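Local coordinates for berberine bridge enzyme-like 28 (Arabidopsis thaliana, PDB 5D79), which is a secreted FAD-dependent oxidoreductase of the berberine bridge enzyme-like family, involved in adaptation to salt stress, at residues Glu383-Arg386 and Arg387-Pro391; Trp450-Ser453 and Val454-Met458. All coordinates share one frame; numbering follows the deposited sequence.

Contact 1. Residues Glu383-Arg386 and Arg387-Pro391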
loop_
_atom_site.group_PDB
_atom_site.type_symbol
_atom_site.label_atom_id
_atom_site.label_comp_id
_atom_site.label_asym_id
_atom_site.label_seq_id
_atom_site.Cartn_x
_atom_site.Cartn_y
_atom_site.Cartn_z
ATOM N N GLU A 383 -12.972 23.180 -7.022
ATOM C CA GLU A 383 -14.068 22.229 -7.140
ATOM C C GLU A 383 -13.886 21.029 -6.231
ATOM O O GLU A 383 -14.845 20.559 -5.618
ATOM C CB GLU A 383 -14.225 21.756 -8.585
ATOM C CG GLU A 383 -15.187 20.575 -8.770
ATOM C CD GLU A 383 -16.630 20.890 -8.430
ATOM O OE1 GLU A 383 -16.988 22.067 -8.224
ATOM O OE2 GLU A 383 -17.423 19.939 -8.379
ATOM N N ILE A 384 -12.664 20.518 -6.142
ATOM C CA ILE A 384 -12.450 19.337 -5.320
ATOM C C ILE A 384 -12.522 19.740 -3.844
ATOM O O ILE A 384 -12.915 18.937 -3.000
ATOM C CB ILE A 384 -11.118 18.609 -5.665
ATOM C CG1 ILE A 384 -9.898 19.484 -5.396
ATOM C CG2 ILE A 384 -11.122 18.148 -7.130
ATOM C CD1 ILE A 384 -8.599 18.738 -5.602
ATOM N N TRP A 385 -12.189 20.996 -3.550
ATOM C CA TRP A 385 -12.446 21.573 -2.229
ATOM C C TRP A 385 -13.953 21.595 -1.951
ATOM O O TRP A 385 -14.413 21.203 -0.872
ATOM C CB TRP A 385 -11.866 22.993 -2.132
ATOM C CG TRP A 385 -12.082 23.659 -0.800
ATOM C CD1 TRP A 385 -13.272 24.064 -0.259
ATOM C CD2 TRP A 385 -11.074 24.013 0.146
ATOM N NE1 TRP A 385 -13.062 24.638 0.972
ATOM C CE2 TRP A 385 -11.722 24.619 1.243
ATOM C CE3 TRP A 385 -9.684 23.876 0.176
ATOM C CZ2 TRP A 385 -11.027 25.089 2.350
ATOM C CZ3 TRP A 385 -8.998 24.350 1.269
ATOM C CH2 TRP A 385 -9.667 24.947 2.342
ATOM N N ARG A 386 -14.713 22.061 -2.938
ATOM C CA ARG A 386 -16.160 22.141 -2.821
ATOM C C ARG A 386 -16.782 20.773 -2.532
ATOM O O ARG A 386 -17.690 20.660 -1.725
ATOM C CB ARG A 386 -16.768 22.729 -4.095
ATOM C CG ARG A 386 -18.266 22.891 -4.021
ATOM C CD ARG A 386 -18.855 23.178 -5.380
ATOM N NE ARG A 386 -18.920 21.979 -6.207
ATOM C CZ ARG A 386 -19.817 21.011 -6.044
ATOM N NH1 ARG A 386 -20.715 21.091 -5.075
ATOM N NH2 ARG A 386 -19.810 19.956 -6.844
ATOM N N ARG A 387 -16.288 19.730 -3.182
ATOM C CA ARG A 387 -16.907 18.424 -3.025
ATOM C C ARG A 387 -16.688 17.843 -1.616
ATOM O O ARG A 387 -17.470 17.025 -1.147
ATOM C CB ARG A 387 -16.400 17.476 -4.119
ATOM C CG ARG A 387 -17.081 17.706 -5.489
ATOM C CD ARG A 387 -16.218 17.208 -6.634
ATOM N NE ARG A 387 -16.821 17.408 -7.951
ATOM C CZ ARG A 387 -17.498 16.470 -8.597
ATOM N NH1 ARG A 387 -18.015 16.717 -9.789
ATOM N NH2 ARG A 387 -17.662 15.281 -8.040
ATOM N N LEU A 388 -15.647 18.294 -0.927
ATOM C CA LEU A 388 -15.391 17.826 0.430
ATOM C C LEU A 388 -16.357 18.433 1.452
ATOM O O LEU A 388 -16.484 17.939 2.572
ATOM C CB LEU A 388 -13.944 18.125 0.827
ATOM C CG LEU A 388 -12.905 17.125 0.317
ATOM C CD1 LEU A 388 -11.547 17.769 0.273
ATOM C CD2 LEU A 388 -12.869 15.898 1.204
ATOM N N GLU A 389 -17.048 19.498 1.063
ATOM C CA GLU A 389 -18.087 20.074 1.906
ATOM C C GLU A 389 -19.343 19.193 1.944
ATOM O O GLU A 389 -20.258 19.444 2.732
ATOM C CB GLU A 389 -18.446 21.475 1.421
ATOM C CG GLU A 389 -17.240 22.350 1.125
ATOM C CD GLU A 389 -17.626 23.747 0.655
ATOM O OE1 GLU A 389 -18.809 23.961 0.307
ATOM O OE2 GLU A 389 -16.748 24.637 0.636
ATOM N N ALA A 390 -19.383 18.174 1.084
ATOM C CA ALA A 390 -20.511 17.239 1.012
ATOM C C ALA A 390 -20.693 16.496 2.329
ATOM O O ALA A 390 -19.710 16.178 2.995
ATOM C CB ALA A 390 -20.310 16.247 -0.130
ATOM N N PRO A 391 -21.953 16.219 2.711
ATOM C CA PRO A 391 -22.215 15.579 4.001
ATOM C C PRO A 391 -21.527 14.230 4.091
ATOM O O PRO A 391 -20.953 13.908 5.130
ATOM C CB PRO A 391 -23.741 15.418 4.020
ATOM C CG PRO A 391 -24.257 16.360 2.987
ATOM C CD PRO A 391 -23.195 16.429 1.940
#

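Contact 2. Residues Trp450-Ser453 and Val454-Met458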
loop_
_atom_site.group_PDB
_atom_site.type_symbol
_atom_site.label_atom_id
_atom_site.label_comp_id
_atom_site.label_asym_id
_atom_site.label_seq_id
_atom_site.Cartn_x
_atom_site.Cartn_y
_atom_site.Cartn_z
ATOM N N TRP A 450 -19.645 9.212 -4.167
ATOM C CA TRP A 450 -18.842 10.399 -3.890
ATOM C C TRP A 450 -17.435 10.248 -4.466
ATOM O O TRP A 450 -16.937 11.135 -5.170
ATOM C CB TRP A 450 -18.761 10.685 -2.376
ATOM C CG TRP A 450 -18.044 11.983 -2.109
ATOM C CD1 TRP A 450 -18.602 13.230 -2.062
ATOM C CD2 TRP A 450 -16.625 12.172 -1.920
ATOM N NE1 TRP A 450 -17.627 14.177 -1.836
ATOM C CE2 TRP A 450 -16.406 13.554 -1.749
ATOM C CE3 TRP A 450 -15.525 11.306 -1.874
ATOM C CZ2 TRP A 450 -15.125 14.091 -1.529
ATOM C CZ3 TRP A 450 -14.256 11.845 -1.658
ATOM C CH2 TRP A 450 -14.071 13.222 -1.487
ATOM N N VAL A 451 -16.806 9.116 -4.169
ATOM C CA VAL A 451 -15.442 8.842 -4.609
ATOM C C VAL A 451 -15.387 8.694 -6.137
ATOM O O VAL A 451 -14.443 9.159 -6.787
ATOM C CB VAL A 451 -14.879 7.567 -3.922
ATOM C CG1 VAL A 451 -13.495 7.229 -4.443
ATOM C CG2 VAL A 451 -14.826 7.753 -2.420
ATOM N N ASP A 452 -16.407 8.069 -6.714
ATOM C CA ASP A 452 -16.473 7.901 -8.170
ATOM C C ASP A 452 -16.607 9.255 -8.886
ATOM O O ASP A 452 -16.024 9.471 -9.954
ATOM C CB ASP A 452 -17.647 6.972 -8.550
ATOM C CG ASP A 452 -17.641 6.573 -10.032
ATOM O OD1 ASP A 452 -16.880 5.647 -10.403
ATOM O OD2 ASP A 452 -18.405 7.175 -10.825
ATOM N N SER A 453 -17.356 10.168 -8.272
ATOM C CA SER A 453 -17.722 11.430 -8.910
ATOM C C SER A 453 -16.556 12.418 -8.986
ATOM O O SER A 453 -16.383 13.098 -10.000
ATOM C CB SER A 453 -18.904 12.066 -8.172
ATOM O OG SER A 453 -19.373 13.214 -8.855
ATOM N N VAL A 454 -15.759 12.494 -7.924
ATOM C CA VAL A 454 -14.606 13.393 -7.907
ATOM C C VAL A 454 -13.536 12.864 -8.866
ATOM O O VAL A 454 -12.870 13.636 -9.553
ATOM C CB VAL A 454 -14.019 13.589 -6.450
ATOM C CG1 VAL A 454 -13.547 12.281 -5.830
ATOM C CG2 VAL A 454 -12.891 14.611 -6.443
ATOM N N TYR A 455 -13.403 11.545 -8.929
ATOM C CA TYR A 455 -12.464 10.895 -9.835
ATOM C C TYR A 455 -12.826 11.191 -11.284
ATOM O O TYR A 455 -11.967 11.572 -12.095
ATOM C CB TYR A 455 -12.462 9.394 -9.577
ATOM C CG TYR A 455 -11.571 8.541 -10.467
ATOM C CD1 TYR A 455 -12.045 8.010 -11.669
ATOM C CD2 TYR A 455 -10.281 8.204 -10.070
ATOM C CE1 TYR A 455 -11.245 7.199 -12.464
ATOM C CE2 TYR A 455 -9.477 7.388 -10.863
ATOM C CZ TYR A 455 -9.967 6.891 -12.052
ATOM O OH TYR A 455 -9.172 6.088 -12.823
ATOM N N GLU A 456 -14.104 11.017 -11.609
ATOM C CA GLU A 456 -14.586 11.363 -12.941
ATOM C C GLU A 456 -14.300 12.843 -13.236
ATOM O O GLU A 456 -13.867 13.190 -14.336
ATOM C CB GLU A 456 -16.083 11.061 -13.087
ATOM C CG GLU A 456 -16.432 9.581 -13.067
ATOM C CD GLU A 456 -15.656 8.773 -14.086
ATOM O OE1 GLU A 456 -15.703 9.127 -15.279
ATOM O OE2 GLU A 456 -14.992 7.788 -13.696
ATOM N N PHE A 457 -14.519 13.703 -12.246
ATOM C CA PHE A 457 -14.286 15.113 -12.452
ATOM C C PHE A 457 -12.830 15.373 -12.816
ATOM O O PHE A 457 -12.540 16.233 -13.649
ATOM C CB PHE A 457 -14.653 15.949 -11.226
ATOM C CG PHE A 457 -14.150 17.361 -11.324
ATOM C CD1 PHE A 457 -14.748 18.261 -12.201
ATOM C CD2 PHE A 457 -13.041 17.773 -10.603
ATOM C CE1 PHE A 457 -14.271 19.554 -12.336
ATOM C CE2 PHE A 457 -12.558 19.067 -10.737
ATOM C CZ PHE A 457 -13.176 19.959 -11.608
ATOM N N MET A 458 -11.922 14.623 -12.202
ATOM C CA MET A 458 -10.487 14.885 -12.341
ATOM C C MET A 458 -9.888 14.386 -13.657
ATOM O O MET A 458 -8.728 14.666 -13.940
ATOM C CB MET A 458 -9.724 14.260 -11.169
ATOM C CG MET A 458 -9.897 14.989 -9.857
ATOM S SD MET A 458 -9.070 16.591 -9.868
ATOM C CE MET A 458 -7.361 16.083 -9.993
#

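Contact 1. Residues Glu383-Arg386 and Arg387-Pro391
R387, one turn further on, reaches back to E383: its NE meets OE2 of E383 at 2.6 Å, on the anti side of the carboxylate. The syn side serves R386, which grips E383 side-on: NE of R386 lies 2.8 Å from OE1 of E383, and its NH2 donates to OE2. The three residues form a salt-bridge network in which OE2 accepts from both arginines, whose several N-H groups suit them to sharing one carboxylate. The bend of E383 at chi2 (65°) presents that carboxylate beside the helix, where both can reach it. An alanine here would remove the carboxylate and probably leave two neighbouring arginines, R386 NH2 and R387 NE being 4.1 Å apart, without the charge that offsets them. L388 N makes a weak bond to I384 O, 3.5 Å. The indole of W385 projects from the helix, and the extended side chain of E389 brings OE2 to its edge, 3.6 Å from CD1 of W385. E389 N donates to R386 O at 3.1 Å, an i to i+3 bond as the last turn unwinds. I384 and L388 rest on I398 of strand 396-402, W385 packs between strand 298-306 and helix 263-276, and E383 leans on F457 of helix 441-458.

Contact 2. Residues Trp450-Ser453 and Val454-Met458
V454 sits one turn beyond W450, and its CG1 reaches back to CZ3 of the W450 indole at 4.3 Å. With chi1 at 60°, CG1 is tucked between the backbone nitrogen and the carbonyl carbon, which brings CG1 of V454 to 3.4 Å from O of V451. The same torsion sets CG2 anti to the nitrogen. A branched, apolar residue suits this position: CG1 lies against the carbonyls of the preceding turn, while the side chain also packs on Y429 of strand 425-434. V454 N donates to W450 O at 3.3 Å.

F457 N donates to S453 O at 3.0 Å. With OG anti to its own nitrogen (chi1 -174°), the hydroxyl of S453 is placed at the side of the helix, where it is hydrogen-bonded to R387 NH2 of helix 378-388. Serine is small and polar enough to meet that guanidinium where two helices come together.

D452 and E456 share a more exposed side. OD2 of D452 touches the methylene CG of E456 at 3.8 Å. The carboxylate planes are 20° apart. OD1 of D452 and OE2 of E456 are 4.4 Å apart, and the like charges probably repel mildly, eased by solvent. E456 N donates to D452 O at 3.0 Å.

Such i to i+4 bonds mark a regular amphipathic alpha-helix. Helix 441-458 lies on the seven-stranded antiparallel sheet, touching strands 425-434 and 363-372 through V451, V454 and Y455, an arrangement consistent with the substrate domain of berberine bridge enzyme-like proteins.

How the contacts relate
From the N terminus the chain first meets contact 1, in the final turns of helix 378-388, then passes through strands 396-402 and 425-434 before reaching contact 2 in helix 441-458. The two are in series, neither nesting nor crossing, and each spans just a turn or two of its own helix instead of closing a long loop. The centres of contact 1 and contact 2 lie about 11 Å apart. Their helices pack side by side against the seven-stranded antiparallel sheet. R387 joins them: O of R387 probably accepts from NE1 of W450 at 2.9 Å, so the C-terminal part of one helix is tied to the indole of the other.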